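Local coordinates for prolyl-tRNA synthetase (Giardia lamblia ATCC 50803, PDB 3IAL), which probably joins proline to its tRNA using ATP, by way of a prolyl-adenylate intermediate, at residues B[177-190]-B[263-275]. Residues are numbered along the deposited sequence; the frame is centred on the assembly and turned at random. Where two conformers were deposited one is given.
Sequences HATAEDAVSQLSDY and SVHPYLTCAGIST. With PR8 (5'-O-[(R)-hydroxy{[(2S)-pyrrolidin-2-ylcarbonyl]oxy}phosphoryl]adenosine), chain H.
His177 and Tyr267 form an antiparallel hydrogen-bonded pair, His177 N to Tyr267 O at 2.8 Å and Tyr267 N to His177 O at 2.9 Å. Helix 180-190 then follows strand 267-274; the axes approach to 8.0 Å and lie 7° apart in direction. Thr179 and Asp182 start that helix with a capping box. Thr269, on the helix side of the strand, is the polar centre of the contact. Its chi1 of 68° directs OG1 at two ring groups: it lies in the plane of the His177 ring, 2.8 Å from NE2 in a nearly straight hydrogen bond, and makes a second with Tyr190 OH, also at 2.8 Å. Two bonds thus satisfy this buried hydroxyl, while methyl CG2 packs beside His177 NE2 and CD2, Ala183 CB and Leu187 CD1. Small residues let flat rings lie close in CH-pi contacts: Ala180 CA sits 3.6 Å over the centroid of the Tyr267 ring, and Ala271 CB covers the centre of one face of Tyr190, whose other face meets Gln186 O near the rim. Alternation along the strand turns Leu268 and Cys270 away from the helix, Cys270 toward prolyl-adenylate. Farther on, Ser274 OG donates to adenine N3 of PR8 and accepts from Arg276 N, holding adenine and helix start together. This is the class II synthetase core: strand 263-274 with helix 276-285 fits motif 3, and strands 143-152 and 167-177 probably motif 2.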
loop_
_atom_site.group_PDB
_atom_site.type_symbol
_atom_site.label_atom_id
_atom_site.label_comp_id
_atom_site.label_asym_id
_atom_site.label_seq_id
_atom_site.Cartn_x
_atom_site.Cartn_y
_atom_site.Cartn_z
ATOM N N HIS B 177 24.590 7.419 2.215
ATOM C CA HIS B 177 25.063 8.783 2.422
ATOM C C HIS B 177 26.541 8.945 2.078
ATOM O O HIS B 177 27.347 8.053 2.328
ATOM C CB HIS B 177 24.863 9.169 3.887
ATOM C CG HIS B 177 23.482 8.903 4.403
ATOM N ND1 HIS B 177 22.411 9.724 4.118
ATOM C CD2 HIS B 177 23.005 7.922 5.207
ATOM C CE1 HIS B 177 21.334 9.253 4.721
ATOM N NE2 HIS B 177 21.667 8.167 5.394
ATOM N N ALA B 178 26.894 10.100 1.532
ATOM C CA ALA B 178 28.270 10.370 1.145
ATOM C C ALA B 178 29.198 10.444 2.359
ATOM O O ALA B 178 30.328 9.951 2.308
ATOM C CB ALA B 178 28.347 11.652 0.334
ATOM N N THR B 179 28.722 11.062 3.439
ATOM C CA THR B 179 29.555 11.327 4.611
ATOM C C THR B 179 28.871 10.969 5.928
ATOM O O THR B 179 27.647 10.826 6.006
ATOM C CB THR B 179 29.900 12.819 4.734
ATOM O OG1 THR B 179 28.692 13.544 5.002
ATOM C CG2 THR B 179 30.597 13.369 3.464
ATOM N N ALA B 180 29.692 10.890 6.973
ATOM C CA ALA B 180 29.238 10.646 8.337
ATOM C C ALA B 180 28.208 11.688 8.759
ATOM O O ALA B 180 27.184 11.346 9.343
ATOM C CB ALA B 180 30.441 10.656 9.293
ATOM N N GLU B 181 28.478 12.952 8.429
ATOM C CA GLU B 181 27.594 14.060 8.795
ATOM C C GLU B 181 26.202 13.913 8.172
ATOM O O GLU B 181 25.204 14.202 8.824
ATOM C CB GLU B 181 28.217 15.407 8.402
ATOM C CG GLU B 181 29.538 15.727 9.097
ATOM C CD GLU B 181 30.770 15.340 8.281
ATOM O OE1 GLU B 181 30.878 14.169 7.851
ATOM O OE2 GLU B 181 31.641 16.217 8.079
ATOM N N ASP B 182 26.133 13.502 6.907
ATOM C CA ASP B 182 24.832 13.269 6.254
ATOM C C ASP B 182 24.064 12.146 6.946
ATOM O O ASP B 182 22.850 12.207 7.058
ATOM C CB ASP B 182 25.002 12.864 4.789
ATOM C CG ASP B 182 25.685 13.925 3.938
ATOM O OD1 ASP B 182 25.545 15.139 4.208
ATOM O OD2 ASP B 182 26.361 13.521 2.968
ATOM N N ALA B 183 24.786 11.104 7.366
ATOM C CA ALA B 183 24.190 9.967 8.059
ATOM C C ALA B 183 23.540 10.426 9.364
ATOM O O ALA B 183 22.380 10.126 9.613
ATOM C CB ALA B 183 25.234 8.887 8.334
ATOM N N VAL B 184 24.291 11.177 10.168
ATOM C CA VAL B 184 23.767 11.750 11.411
ATOM C C VAL B 184 22.561 12.657 11.163
ATOM O O VAL B 184 21.574 12.581 11.876
ATOM C CB VAL B 184 24.864 12.528 12.175
ATOM C CG1 VAL B 184 24.246 13.395 13.257
ATOM C CG2 VAL B 184 25.886 11.551 12.761
ATOM N N SER B 185 22.635 13.509 10.148
ATOM C CA SER B 185 21.504 14.381 9.804
ATOM C C SER B 185 20.256 13.577 9.394
ATOM O O SER B 185 19.121 13.985 9.682
ATOM C CB SER B 185 21.893 15.354 8.683
ATOM O OG SER B 185 20.755 16.070 8.215
ATOM N N GLN B 186 20.461 12.441 8.728
ATOM C CA GLN B 186 19.330 11.595 8.321
ATOM C C GLN B 186 18.520 11.084 9.520
ATOM O O GLN B 186 17.296 10.988 9.450
ATOM C CB GLN B 186 19.797 10.400 7.492
ATOM C CG GLN B 186 18.658 9.664 6.769
ATOM C CD GLN B 186 17.956 10.558 5.773
ATOM O OE1 GLN B 186 18.604 11.247 4.995
ATOM N NE2 GLN B 186 16.628 10.588 5.823
ATOM N N LEU B 187 19.208 10.730 10.600
ATOM C CA LEU B 187 18.534 10.273 11.817
ATOM C C LEU B 187 17.523 11.296 12.335
ATOM O O LEU B 187 16.415 10.925 12.725
ATOM C CB LEU B 187 19.541 9.897 12.902
ATOM C CG LEU B 187 20.011 8.434 12.934
ATOM C CD1 LEU B 187 20.394 7.885 11.566
ATOM C CD2 LEU B 187 21.170 8.288 13.910
ATOM N N SER B 188 17.888 12.577 12.316
ATOM C CA SER B 188 16.959 13.645 12.692
ATOM C C SER B 188 15.752 13.687 11.759
ATOM O O SER B 188 14.629 13.893 12.216
ATOM C CB SER B 188 17.644 15.014 12.668
ATOM O OG SER B 188 18.750 15.036 13.546
ATOM N N ASP B 189 15.978 13.506 10.456
ATOM C CA ASP B 189 14.865 13.453 9.492
ATOM C C ASP B 189 13.911 12.311 9.820
ATOM O O ASP B 189 12.697 12.482 9.758
ATOM C CB ASP B 189 15.367 13.315 8.045
ATOM C CG ASP B 189 15.901 14.619 7.485
ATOM O OD1 ASP B 189 15.810 15.656 8.180
ATOM O OD2 ASP B 189 16.402 14.613 6.341
ATOM N N TYR B 190 14.460 11.152 10.172
ATOM C CA TYR B 190 13.637 10.012 10.569
ATOM C C TYR B 190 12.828 10.376 11.819
ATOM O O TYR B 190 11.629 10.127 11.871
ATOM C CB TYR B 190 14.488 8.774 10.881
ATOM C CG TYR B 190 15.247 8.117 9.735
ATOM C CD1 TYR B 190 14.702 7.973 8.464
ATOM C CD2 TYR B 190 16.501 7.566 9.962
ATOM C CE1 TYR B 190 15.418 7.328 7.444
ATOM C CE2 TYR B 190 17.205 6.933 8.967
ATOM C CZ TYR B 190 16.672 6.810 7.714
ATOM O OH TYR B 190 17.424 6.157 6.754
ATOM N N SER B 263 37.908 6.309 -4.151
ATOM C CA SER B 263 36.873 5.314 -3.955
ATOM C C SER B 263 36.554 5.260 -2.456
ATOM O O SER B 263 37.448 5.013 -1.644
ATOM C CB SER B 263 37.374 3.962 -4.473
ATOM O OG SER B 263 36.315 3.161 -4.941
ATOM N N VAL B 264 35.294 5.505 -2.097
ATOM C CA VAL B 264 34.883 5.678 -0.700
ATOM C C VAL B 264 33.676 4.806 -0.330
ATOM O O VAL B 264 32.762 4.608 -1.137
ATOM C CB VAL B 264 34.505 7.160 -0.404
ATOM C CG1 VAL B 264 34.182 7.358 1.084
ATOM C CG2 VAL B 264 35.619 8.106 -0.836
ATOM N N HIS B 265 33.681 4.298 0.898
ATOM C CA HIS B 265 32.549 3.557 1.432
ATOM C C HIS B 265 31.539 4.557 1.974
ATOM O O HIS B 265 31.861 5.309 2.890
ATOM C CB HIS B 265 32.977 2.621 2.561
ATOM C CG HIS B 265 33.600 1.346 2.089
ATOM N ND1 HIS B 265 33.003 0.530 1.153
ATOM C CD2 HIS B 265 34.757 0.736 2.440
ATOM C CE1 HIS B 265 33.773 -0.521 0.935
ATOM N NE2 HIS B 265 34.842 -0.421 1.706
ATOM N N PRO B 266 30.318 4.571 1.413
ATOM C CA PRO B 266 29.312 5.472 1.942
ATOM C C PRO B 266 28.772 4.970 3.275
ATOM O O PRO B 266 28.944 3.803 3.629
ATOM C CB PRO B 266 28.216 5.438 0.872
ATOM C CG PRO B 266 28.323 4.079 0.265
ATOM C CD PRO B 266 29.755 3.631 0.427
ATOM N N TYR B 267 28.133 5.869 4.008
ATOM C CA TYR B 267 27.474 5.536 5.260
ATOM C C TYR B 267 26.071 5.031 4.977
ATOM O O TYR B 267 25.447 5.466 4.010
ATOM C CB TYR B 267 27.412 6.773 6.159
ATOM C CG TYR B 267 28.650 6.960 7.007
ATOM C CD1 TYR B 267 29.877 7.263 6.431
ATOM C CD2 TYR B 267 28.590 6.833 8.392
ATOM C CE1 TYR B 267 31.022 7.435 7.214
ATOM C CE2 TYR B 267 29.717 7.004 9.176
ATOM C CZ TYR B 267 30.930 7.305 8.585
ATOM O OH TYR B 267 32.042 7.469 9.382
ATOM N N LEU B 268 25.579 4.117 5.817
ATOM C CA LEU B 268 24.201 3.626 5.715
ATOM C C LEU B 268 23.377 3.939 6.975
ATOM O O LEU B 268 23.876 3.843 8.099
ATOM C CB LEU B 268 24.191 2.118 5.446
ATOM C CG LEU B 268 24.759 1.643 4.099
ATOM C CD1 LEU B 268 24.883 0.127 4.091
ATOM C CD2 LEU B 268 23.937 2.133 2.900
ATOM N N THR B 269 22.117 4.312 6.771
ATOM C CA THR B 269 21.163 4.453 7.862
ATOM C C THR B 269 19.858 3.717 7.531
ATOM O O THR B 269 19.570 3.427 6.362
ATOM C CB THR B 269 20.872 5.942 8.193
ATOM O OG1 THR B 269 20.165 6.569 7.111
ATOM C CG2 THR B 269 22.182 6.706 8.459
ATOM N N CYS B 270 19.083 3.395 8.562
ATOM C CA CYS B 270 17.742 2.841 8.354
ATOM C C CYS B 270 16.795 3.149 9.492
ATOM O O CYS B 270 17.213 3.497 10.587
ATOM C CB CYS B 270 17.784 1.338 8.101
ATOM S SG CYS B 270 18.539 0.357 9.380
ATOM N N ALA B 271 15.507 3.047 9.199
ATOM C CA ALA B 271 14.464 3.347 10.165
ATOM C C ALA B 271 13.303 2.407 9.941
ATOM O O ALA B 271 12.930 2.144 8.801
ATOM C CB ALA B 271 14.006 4.795 10.041
ATOM N N GLY B 272 12.733 1.915 11.036
ATOM C CA GLY B 272 11.646 0.946 10.966
ATOM C C GLY B 272 10.524 1.250 11.937
ATOM O O GLY B 272 10.769 1.555 13.107
ATOM N N ILE B 273 9.299 1.187 11.431
ATOM C CA ILE B 273 8.085 1.183 12.249
ATOM C C ILE B 273 7.155 0.066 11.765
ATOM O O ILE B 273 7.085 -0.230 10.574
ATOM C CB ILE B 273 7.333 2.537 12.240
ATOM C CG1 ILE B 273 6.948 2.964 10.819
ATOM C CG2 ILE B 273 8.167 3.603 12.916
ATOM C CD1 ILE B 273 5.798 3.992 10.773
ATOM N N SER B 274 6.461 -0.560 12.705
ATOM C CA SER B 274 5.615 -1.692 12.412
ATOM C C SER B 274 4.200 -1.458 12.958
ATOM O O SER B 274 3.840 -0.332 13.319
ATOM C CB SER B 274 6.223 -2.936 13.049
ATOM O OG SER B 274 5.980 -2.948 14.450
ATOM N N THR B 275 3.427 -2.542 13.023
ATOM C CA THR B 275 2.086 -2.571 13.616
ATOM C C THR B 275 2.047 -2.176 15.099
ATOM O O THR B 275 0.972 -1.886 15.644
ATOM C CB THR B 275 1.501 -3.986 13.522
ATOM O OG1 THR B 275 2.396 -4.908 14.155
ATOM C CG2 THR B 275 1.288 -4.395 12.063
HETATM C C PR8 H . 15.135 -2.652 12.090
HETATM N N PR8 H . 15.809 -2.862 9.779
HETATM O O PR8 H . 14.667 -3.780 11.926
HETATM P P PR8 H . 14.235 -2.644 14.407
HETATM N N1 PR8 H . 6.128 -7.767 15.961
HETATM C C2 PR8 H . 5.732 -6.533 15.667
HETATM N N3 PR8 H . 6.600 -5.538 15.468
HETATM C C4 PR8 H . 7.913 -5.740 15.559
HETATM C C5 PR8 H . 8.365 -7.017 15.875
HETATM C C6 PR8 H . 7.442 -8.041 16.073
HETATM N N6 PR8 H . 7.859 -9.273 16.368
HETATM N N7 PR8 H . 9.691 -6.973 15.909
HETATM C C8 PR8 H . 10.067 -5.723 15.629
HETATM N N9 PR8 H . 8.985 -4.959 15.421
HETATM C CA PR8 H . 15.821 -1.938 10.926
HETATM C CB PR8 H . 14.990 -0.729 10.530
HETATM C CD PR8 H . 15.292 -2.126 8.630
HETATM C CG PR8 H . 14.263 -1.175 9.254
HETATM C "C1'" PR8 H . 9.023 -3.499 15.088
HETATM O O10 PR8 H . 15.128 -1.950 13.256
HETATM O O1P PR8 H . 14.857 -3.867 14.976
HETATM C "C2'" PR8 H . 9.530 -2.634 16.267
HETATM O "O2'" PR8 H . 8.764 -1.422 16.351
HETATM O O2P PR8 H . 14.068 -1.517 15.539
HETATM C "C3'" PR8 H . 10.926 -2.256 15.829
HETATM O "O3'" PR8 H . 11.338 -1.046 16.470
HETATM C "C4'" PR8 H . 10.614 -2.001 14.366
HETATM O "O4'" PR8 H . 9.966 -3.240 13.999
HETATM C "C5'" PR8 H . 11.907 -1.767 13.616
HETATM O "O5'" PR8 H . 12.773 -2.874 13.777
#